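Local coordinates for protein complement factor MASP-3 (Homo sapiens, PDB 3DEM) that probably acts as a serine protease of the complement system in innate immunity, its calcium-binding CUB1-EGF-CUB2 region interacting with mannan-binding lectin and ficolins, at residues Y225-L237 with I249-D263. Residues are numbered along the deposited sequence; the frame is centred on the assembly and turned at random.
Sequences YDYIKIKVGPKVL and ISTQSHSVLILFHSD. With CA (calcium ion), chain F.
Tyr-227, Lys-229 and Lys-231 are tied to His-261, Leu-259 and Leu-257 by six backbone hydrogen bonds. Their strands, 227-232 and 255-261, run antiparallel through the middle of one sheet of a CUB beta-sandwich, and at one end Asp-226 and Asp-263 bind a calcium ion. Between the bonded pairs, Ile-228 and Ile-230 form non-hydrogen-bonded pairs with Phe-260 and Ile-258 and face strand 205-209 of the other sheet. The Ile-230 side chain starts with CB 3.9 Å from Leu-257 O. CG2, anti to the backbone N, presses on Val-256 CG1 at 3.6 Å; CG1 runs past Ile-258 CG1, and CD1 reaches tip to tip toward Ile-249 CD1 at 3.9 Å, joining the two sheets. On the opposite face of the sheet, Tyr-227 has its CG between the backbone N and carbonyl carbon (chi1 56°), which lays the ring across His-261. His-261 CB sits over the ring face in a CH-pi contact, 3.7 Å from the centroid. The two ring planes are only 14° apart but slid so far that they barely overlap, which puts Tyr-227 OH over one face of the imidazole, toward its rim. Asp-226 binds the calcium ion unevenly, OD2 at 2.3 Å and OD1 at 2.8 Å, while Glu-216, Ser-265 and two waters share the shell. Tyr-187 hydrogen-bonds Asp-226 OD2, a second-shell grip on that ligand. Asp-263 contributes OD1 alone at 2.4 Å, its carboxylate nearly perpendicular to that of Asp-226. The backbone N of Asp-263 also donates to Asp-226 OD1, a 2.7 Å bond on the syn side, 35° out of the carboxylate plane.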
ATOM      1  N   TYR A 225       5.576 -33.837  22.306  1.00 40.39           N
ATOM      2  CA  TYR A 225       5.672 -32.401  22.060  1.00 40.38           C
ATOM      3  C   TYR A 225       6.509 -31.668  23.107  1.00 40.53           C
ATOM      4  O   TYR A 225       7.618 -31.208  22.820  1.00 40.43           O
ATOM      5  CB  TYR A 225       4.269 -31.781  22.000  1.00 40.45           C
ATOM      6  CG  TYR A 225       3.324 -32.464  21.027  1.00 40.48           C
ATOM      7  CD1 TYR A 225       3.679 -32.656  19.696  1.00 40.50           C
ATOM      8  CD2 TYR A 225       2.075 -32.903  21.440  1.00 40.48           C
ATOM      9  CE1 TYR A 225       2.812 -33.275  18.802  1.00 40.63           C
ATOM     10  CE2 TYR A 225       1.201 -33.521  20.555  1.00 40.63           C
ATOM     11  CZ  TYR A 225       1.575 -33.704  19.240  1.00 40.55           C
ATOM     12  OH  TYR A 225       0.708 -34.325  18.371  1.00 40.67           O
ATOM     13  N   ASP A 226       5.950 -31.536  24.309  1.00 40.47           N
ATOM     14  CA  ASP A 226       6.616 -30.880  25.427  1.00 40.33           C
ATOM     15  C   ASP A 226       6.799 -31.890  26.559  1.00 40.38           C
ATOM     16  O   ASP A 226       6.090 -32.891  26.621  1.00 40.15           O
ATOM     17  CB  ASP A 226       5.782 -29.705  25.936  1.00 40.32           C
ATOM     18  CG  ASP A 226       5.326 -28.772  24.819  1.00 40.44           C
ATOM     19  OD1 ASP A 226       5.995 -28.693  23.760  1.00 39.80           O
ATOM     20  OD2 ASP A 226       4.290 -28.105  25.011  1.00 40.05           O
ATOM     21  N   TYR A 227       7.739 -31.623  27.462  1.00 40.33           N
ATOM     22  CA  TYR A 227       7.982 -32.554  28.553  1.00 40.38           C
ATOM     23  C   TYR A 227       8.967 -32.054  29.596  1.00 40.54           C
ATOM     24  O   TYR A 227       9.776 -31.154  29.344  1.00 40.34           O
ATOM     25  CB  TYR A 227       8.473 -33.896  28.008  1.00 40.37           C
ATOM     26  CG  TYR A 227       9.706 -33.780  27.133  1.00 40.59           C
ATOM     27  CD1 TYR A 227      10.973 -33.737  27.694  1.00 40.47           C
ATOM     28  CD2 TYR A 227       9.600 -33.709  25.745  1.00 40.18           C
ATOM     29  CE1 TYR A 227      12.100 -33.630  26.904  1.00 40.36           C
ATOM     30  CE2 TYR A 227      10.730 -33.603  24.944  1.00 40.26           C
ATOM     31  CZ  TYR A 227      11.979 -33.562  25.535  1.00 40.49           C
ATOM     32  OH  TYR A 227      13.114 -33.455  24.756  1.00 40.81           O
ATOM     33  N   ILE A 228       8.874 -32.658  30.777  1.00 40.58           N
ATOM     34  CA  ILE A 228       9.866 -32.518  31.817  1.00 40.49           C
ATOM     35  C   ILE A 228      10.621 -33.836  31.927  1.00 40.57           C
ATOM     36  O   ILE A 228      10.015 -34.911  31.915  1.00 40.69           O
ATOM     37  CB  ILE A 228       9.203 -32.247  33.188  1.00 40.75           C
ATOM     38  CG1 ILE A 228       8.507 -30.889  33.201  1.00 40.43           C
ATOM     39  CG2 ILE A 228      10.235 -32.319  34.312  1.00 40.62           C
ATOM     40  CD1 ILE A 228       7.792 -30.593  34.505  1.00 40.45           C
ATOM     41  N   LYS A 229      11.943 -33.742  32.006  1.00 40.43           N
ATOM     42  CA  LYS A 229      12.780 -34.854  32.412  1.00 40.39           C
ATOM     43  C   LYS A 229      13.501 -34.411  33.681  1.00 40.49           C
ATOM     44  O   LYS A 229      13.860 -33.237  33.830  1.00 40.22           O
ATOM     45  CB  LYS A 229      13.821 -35.180  31.344  1.00 40.35           C
ATOM     46  CG  LYS A 229      13.303 -35.918  30.123  1.00 40.76           C
ATOM     47  CD  LYS A 229      14.358 -35.879  29.007  1.00 40.59           C
ATOM     48  CE  LYS A 229      13.992 -36.764  27.819  1.00 41.15           C
ATOM     49  NZ  LYS A 229      15.098 -36.814  26.802  1.00 40.87           N
ATOM     50  N   ILE A 230      13.718 -35.350  34.589  1.00 40.28           N
ATOM     51  CA  ILE A 230      14.415 -35.052  35.825  1.00 40.30           C
ATOM     52  C   ILE A 230      15.558 -36.034  36.008  1.00 40.31           C
ATOM     53  O   ILE A 230      15.332 -37.229  36.199  1.00 40.14           O
ATOM     54  CB  ILE A 230      13.474 -35.136  37.034  1.00 40.30           C
ATOM     55  CG1 ILE A 230      12.304 -34.153  36.870  1.00 40.22           C
ATOM     56  CG2 ILE A 230      14.252 -34.886  38.321  1.00 40.14           C
ATOM     57  CD1 ILE A 230      11.272 -34.229  37.982  1.00 40.40           C
ATOM     58  N   LYS A 231      16.786 -35.531  35.934  1.00 40.15           N
ATOM     59  CA  LYS A 231      17.946 -36.382  36.138  1.00 40.22           C
ATOM     60  C   LYS A 231      18.440 -36.337  37.580  1.00 40.21           C
ATOM     61  O   LYS A 231      18.795 -35.277  38.099  1.00 40.03           O
ATOM     62  CB  LYS A 231      19.085 -36.032  35.172  1.00 40.09           C
ATOM     63  CG  LYS A 231      20.300 -36.927  35.352  1.00 40.17           C
ATOM     64  CD  LYS A 231      21.290 -36.815  34.205  1.00 40.13           C
ATOM     65  CE  LYS A 231      22.408 -37.826  34.367  1.00 39.72           C
ATOM     66  NZ  LYS A 231      23.491 -37.648  33.369  1.00 39.59           N
ATOM     67  N   VAL A 232      18.444 -37.499  38.217  1.00 40.15           N
ATOM     68  CA  VAL A 232      18.997 -37.643  39.556  1.00 40.46           C
ATOM     69  C   VAL A 232      19.924 -38.852  39.541  1.00 40.28           C
ATOM     70  O   VAL A 232      19.528 -39.939  39.124  1.00 40.36           O
ATOM     71  CB  VAL A 232      17.886 -37.769  40.633  1.00 40.53           C
ATOM     72  CG1 VAL A 232      16.636 -38.410  40.053  1.00 40.82           C
ATOM     73  CG2 VAL A 232      18.383 -38.536  41.854  1.00 40.60           C
ATOM     74  N   GLY A 233      21.169 -38.647  39.956  1.00 40.27           N
ATOM     75  CA  GLY A 233      22.193 -39.678  39.813  1.00 40.32           C
ATOM     76  C   GLY A 233      22.370 -39.976  38.340  1.00 40.29           C
ATOM     77  O   GLY A 233      22.236 -39.079  37.508  1.00 40.26           O
ATOM     78  N   PRO A 234      22.652 -41.241  38.001  1.00 40.26           N
ATOM     79  CA  PRO A 234      22.807 -41.645  36.609  1.00 40.33           C
ATOM     80  C   PRO A 234      21.479 -42.036  35.958  1.00 40.40           C
ATOM     81  O   PRO A 234      21.449 -42.891  35.075  1.00 40.60           O
ATOM     82  CB  PRO A 234      23.719 -42.869  36.713  1.00 40.25           C
ATOM     83  CG  PRO A 234      23.378 -43.477  38.037  1.00 40.18           C
ATOM     84  CD  PRO A 234      22.850 -42.369  38.929  1.00 40.33           C
ATOM     85  N   LYS A 235      20.391 -41.409  36.384  1.00 40.42           N
ATOM     86  CA  LYS A 235      19.064 -41.849  35.973  1.00 40.57           C
ATOM     87  C   LYS A 235      18.149 -40.683  35.622  1.00 40.48           C
ATOM     88  O   LYS A 235      18.123 -39.667  36.316  1.00 40.49           O
ATOM     89  CB  LYS A 235      18.430 -42.697  37.082  1.00 40.75           C
ATOM     90  CG  LYS A 235      17.168 -43.444  36.681  1.00 41.12           C
ATOM     91  CD  LYS A 235      16.452 -43.969  37.923  1.00 41.92           C
ATOM     92  CE  LYS A 235      15.103 -44.611  37.591  1.00 41.82           C
ATOM     93  NZ  LYS A 235      14.352 -44.980  38.839  1.00 41.82           N
ATOM     94  N   VAL A 236      17.397 -40.836  34.539  1.00 40.36           N
ATOM     95  CA  VAL A 236      16.434 -39.823  34.140  1.00 40.24           C
ATOM     96  C   VAL A 236      15.006 -40.299  34.400  1.00 40.19           C
ATOM     97  O   VAL A 236      14.613 -41.393  33.989  1.00 40.15           O
ATOM     98  CB  VAL A 236      16.598 -39.442  32.657  1.00 40.29           C
ATOM     99  CG1 VAL A 236      15.593 -38.370  32.265  1.00 39.89           C
ATOM    100  CG2 VAL A 236      18.018 -38.973  32.391  1.00 40.35           C
ATOM    101  N   LEU A 237      14.242 -39.475  35.106  1.00 40.17           N
ATOM    102  CA  LEU A 237      12.831 -39.736  35.333  1.00 40.22           C
ATOM    103  C   LEU A 237      12.005 -38.973  34.310  1.00 40.21           C
ATOM    104  O   LEU A 237      12.350 -37.864  33.927  1.00 40.10           O
ATOM    105  CB  LEU A 237      12.432 -39.314  36.746  1.00 40.16           C
ATOM    106  CG  LEU A 237      13.217 -39.963  37.881  1.00 40.34           C
ATOM    107  CD1 LEU A 237      12.912 -39.253  39.181  1.00 40.29           C
ATOM    108  CD2 LEU A 237      12.885 -41.441  37.977  1.00 40.43           C
ATOM    109  N   ILE A 249       8.349 -36.806  44.358  1.00 40.33           N
ATOM    110  CA  ILE A 249       9.558 -37.580  44.122  1.00 40.42           C
ATOM    111  C   ILE A 249      10.565 -37.409  45.255  1.00 40.45           C
ATOM    112  O   ILE A 249      11.068 -36.306  45.490  1.00 40.42           O
ATOM    113  CB  ILE A 249      10.206 -37.188  42.782  1.00 40.48           C
ATOM    114  CG1 ILE A 249       9.270 -37.557  41.629  1.00 40.49           C
ATOM    115  CG2 ILE A 249      11.575 -37.850  42.618  1.00 40.28           C
ATOM    116  CD1 ILE A 249       9.624 -36.889  40.309  1.00 40.74           C
ATOM    117  N   SER A 250      10.847 -38.505  45.953  1.00 40.40           N
ATOM    118  CA  SER A 250      11.884 -38.519  46.977  1.00 40.61           C
ATOM    119  C   SER A 250      13.200 -39.035  46.396  1.00 40.74           C
ATOM    120  O   SER A 250      13.357 -40.234  46.158  1.00 40.82           O
ATOM    121  CB  SER A 250      11.460 -39.399  48.155  1.00 40.53           C
ATOM    122  OG  SER A 250      10.247 -38.936  48.723  1.00 40.91           O
ATOM    123  N   THR A 251      14.144 -38.131  46.161  1.00 40.78           N
ATOM    124  CA  THR A 251      15.467 -38.535  45.702  1.00 40.87           C
ATOM    125  C   THR A 251      16.351 -38.860  46.899  1.00 41.06           C
ATOM    126  O   THR A 251      16.003 -38.564  48.049  1.00 41.35           O
ATOM    127  CB  THR A 251      16.143 -37.449  44.821  1.00 41.09           C
ATOM    128  OG1 THR A 251      16.672 -36.403  45.647  1.00 41.18           O
ATOM    129  CG2 THR A 251      15.148 -36.851  43.827  1.00 40.21           C
ATOM    130  N   GLN A 252      17.479 -39.502  46.630  1.00 41.12           N
ATOM    131  CA  GLN A 252      18.471 -39.769  47.655  1.00 40.95           C
ATOM    132  C   GLN A 252      19.688 -38.934  47.293  1.00 40.88           C
ATOM    133  O   GLN A 252      20.825 -39.308  47.569  1.00 41.02           O
ATOM    134  CB  GLN A 252      18.821 -41.257  47.689  1.00 41.14           C
ATOM    135  CG  GLN A 252      17.606 -42.173  47.815  1.00 41.29           C
ATOM    136  CD  GLN A 252      16.863 -41.989  49.131  1.00 41.57           C
ATOM    137  OE1 GLN A 252      15.723 -41.506  49.153  1.00 41.75           O
ATOM    138  NE2 GLN A 252      17.509 -42.362  50.236  1.00 40.52           N
ATOM    139  N   SER A 253      19.428 -37.789  46.675  1.00 40.82           N
ATOM    140  CA  SER A 253      20.476 -37.001  46.052  1.00 40.82           C
ATOM    141  C   SER A 253      20.455 -35.553  46.513  1.00 40.61           C
ATOM    142  O   SER A 253      19.391 -34.986  46.755  1.00 40.38           O
ATOM    143  CB  SER A 253      20.321 -37.057  44.533  1.00 40.88           C
ATOM    144  OG  SER A 253      21.416 -36.438  43.881  1.00 41.79           O
ATOM    145  N   HIS A 254      21.640 -34.960  46.631  1.00 40.41           N
ATOM    146  CA  HIS A 254      21.745 -33.558  47.001  1.00 40.53           C
ATOM    147  C   HIS A 254      21.705 -32.676  45.760  1.00 40.50           C
ATOM    148  O   HIS A 254      21.687 -31.453  45.864  1.00 40.64           O
ATOM    149  CB  HIS A 254      23.029 -33.302  47.777  1.00 40.43           C
ATOM    150  CG  HIS A 254      24.263 -33.672  47.025  1.00 40.67           C
ATOM    151  ND1 HIS A 254      24.831 -32.851  46.075  1.00 40.66           N
ATOM    152  CD2 HIS A 254      25.040 -34.779  47.080  1.00 40.91           C
ATOM    153  CE1 HIS A 254      25.904 -33.436  45.576  1.00 40.79           C
ATOM    154  NE2 HIS A 254      26.054 -34.607  46.170  1.00 41.13           N
ATOM    155  N   SER A 255      21.697 -33.301  44.589  1.00 40.38           N
ATOM    156  CA  SER A 255      21.641 -32.554  43.343  1.00 40.68           C
ATOM    157  C   SER A 255      20.651 -33.145  42.346  1.00 40.58           C
ATOM    158  O   SER A 255      20.561 -34.363  42.187  1.00 40.68           O
ATOM    159  CB  SER A 255      23.021 -32.479  42.703  1.00 40.76           C
ATOM    160  OG  SER A 255      23.459 -33.774  42.349  1.00 41.34           O
ATOM    161  N   VAL A 256      19.925 -32.266  41.668  1.00 40.39           N
ATOM    162  CA  VAL A 256      18.872 -32.667  40.750  1.00 40.41           C
ATOM    163  C   VAL A 256      18.869 -31.747  39.537  1.00 40.50           C
ATOM    164  O   VAL A 256      19.064 -30.532  39.664  1.00 40.63           O
ATOM    165  CB  VAL A 256      17.479 -32.599  41.431  1.00 40.48           C
ATOM    166  CG1 VAL A 256      16.380 -32.899  40.430  1.00 40.16           C
ATOM    167  CG2 VAL A 256      17.412 -33.555  42.627  1.00 40.11           C
ATOM    168  N   LEU A 257      18.665 -32.325  38.359  1.00 40.27           N
ATOM    169  CA  LEU A 257      18.467 -31.524  37.160  1.00 40.35           C
ATOM    170  C   LEU A 257      17.060 -31.696  36.610  1.00 40.42           C
ATOM    171  O   LEU A 257      16.586 -32.816  36.419  1.00 40.50           O
ATOM    172  CB  LEU A 257      19.487 -31.881  36.077  1.00 40.34           C
ATOM    173  CG  LEU A 257      19.212 -31.229  34.717  1.00 40.65           C
ATOM    174  CD1 LEU A 257      19.555 -29.735  34.731  1.00 40.33           C
ATOM    175  CD2 LEU A 257      19.953 -31.951  33.598  1.00 40.33           C
ATOM    176  N   ILE A 258      16.394 -30.576  36.361  1.00 40.51           N
ATOM    177  CA  ILE A 258      15.088 -30.582  35.731  1.00 40.51           C
ATOM    178  C   ILE A 258      15.240 -29.969  34.344  1.00 40.70           C
ATOM    179  O   ILE A 258      15.692 -28.826  34.197  1.00 40.79           O
ATOM    180  CB  ILE A 258      14.059 -29.780  36.549  1.00 40.71           C
ATOM    181  CG1 ILE A 258      13.918 -30.373  37.957  1.00 40.99           C
ATOM    182  CG2 ILE A 258      12.708 -29.763  35.850  1.00 40.93           C
ATOM    183  CD1 ILE A 258      13.611 -29.349  39.019  1.00 40.79           C
ATOM    184  N   LEU A 259      14.884 -30.746  33.328  1.00 40.48           N
ATOM    185  CA  LEU A 259      14.871 -30.267  31.961  1.00 40.41           C
ATOM    186  C   LEU A 259      13.430 -30.097  31.494  1.00 40.37           C
ATOM    187  O   LEU A 259      12.620 -31.026  31.591  1.00 40.25           O
ATOM    188  CB  LEU A 259      15.622 -31.235  31.040  1.00 40.21           C
ATOM    189  CG  LEU A 259      15.674 -30.868  29.546  1.00 41.09           C
ATOM    190  CD1 LEU A 259      16.949 -31.367  28.876  1.00 40.86           C
ATOM    191  CD2 LEU A 259      14.448 -31.388  28.802  1.00 41.43           C
ATOM    192  N   PHE A 260      13.114 -28.902  31.010  1.00 40.21           N
ATOM    193  CA  PHE A 260      11.802 -28.625  30.450  1.00 40.40           C
ATOM    194  C   PHE A 260      11.917 -28.252  28.980  1.00 40.34           C
ATOM    195  O   PHE A 260      12.534 -27.249  28.635  1.00 40.40           O
ATOM    196  CB  PHE A 260      11.086 -27.517  31.234  1.00 40.47           C
ATOM    197  CG  PHE A 260       9.716 -27.183  30.703  1.00 40.55           C
ATOM    198  CD1 PHE A 260       8.802 -28.193  30.419  1.00 40.49           C
ATOM    199  CD2 PHE A 260       9.335 -25.861  30.502  1.00 40.60           C
ATOM    200  CE1 PHE A 260       7.535 -27.891  29.930  1.00 40.42           C
ATOM    201  CE2 PHE A 260       8.071 -25.547  30.015  1.00 40.49           C
ATOM    202  CZ  PHE A 260       7.168 -26.566  29.729  1.00 40.59           C
ATOM    203  N   HIS A 261      11.324 -29.072  28.122  1.00 40.29           N
ATOM    204  CA  HIS A 261      11.378 -28.851  26.681  1.00 40.44           C
ATOM    205  C   HIS A 261      10.008 -28.425  26.174  1.00 40.40           C
ATOM    206  O   HIS A 261       9.003 -29.034  26.526  1.00 40.52           O
ATOM    207  CB  HIS A 261      11.820 -30.134  25.963  1.00 40.37           C
ATOM    208  CG  HIS A 261      11.904 -30.005  24.468  1.00 40.38           C
ATOM    209  ND1 HIS A 261      10.845 -30.295  23.633  1.00 40.40           N
ATOM    210  CD2 HIS A 261      12.927 -29.639  23.661  1.00 40.29           C
ATOM    211  CE1 HIS A 261      11.207 -30.095  22.379  1.00 40.36           C
ATOM    212  NE2 HIS A 261      12.466 -29.698  22.367  1.00 40.29           N
ATOM    213  N   SER A 262       9.971 -27.374  25.360  1.00 40.29           N
ATOM    214  CA  SER A 262       8.726 -26.967  24.710  1.00 40.28           C
ATOM    215  C   SER A 262       8.910 -26.838  23.200  1.00 40.20           C
ATOM    216  O   SER A 262       9.925 -26.318  22.734  1.00 40.17           O
ATOM    217  CB  SER A 262       8.174 -25.666  25.314  1.00 40.13           C
ATOM    218  OG  SER A 262       8.983 -24.546  24.998  1.00 40.13           O
ATOM    219  N   ASP A 263       7.928 -27.314  22.437  1.00 40.09           N
ATOM    220  CA  ASP A 263       8.006 -27.253  20.981  1.00 40.14           C
ATOM    221  C   ASP A 263       7.437 -25.950  20.412  1.00 40.12           C
ATOM    222  O   ASP A 263       7.170 -25.007  21.153  1.00 40.10           O
ATOM    223  CB  ASP A 263       7.356 -28.481  20.331  1.00 40.23           C
ATOM    224  CG  ASP A 263       5.836 -28.472  20.430  1.00 40.36           C
ATOM    225  OD1 ASP A 263       5.265 -27.523  21.002  1.00 40.14           O
ATOM    226  OD2 ASP A 263       5.207 -29.425  19.929  1.00 40.37           O
TER
HETATM  227 CA    CA F8001       3.826 -27.185  22.916  1.00 32.61          CA
HETATM  228  O   HOH W   1       5.283 -25.328  23.317  1.00 30.11           O
HETATM  229  O   HOH W   2       2.316 -26.015  24.365  1.00 31.50           O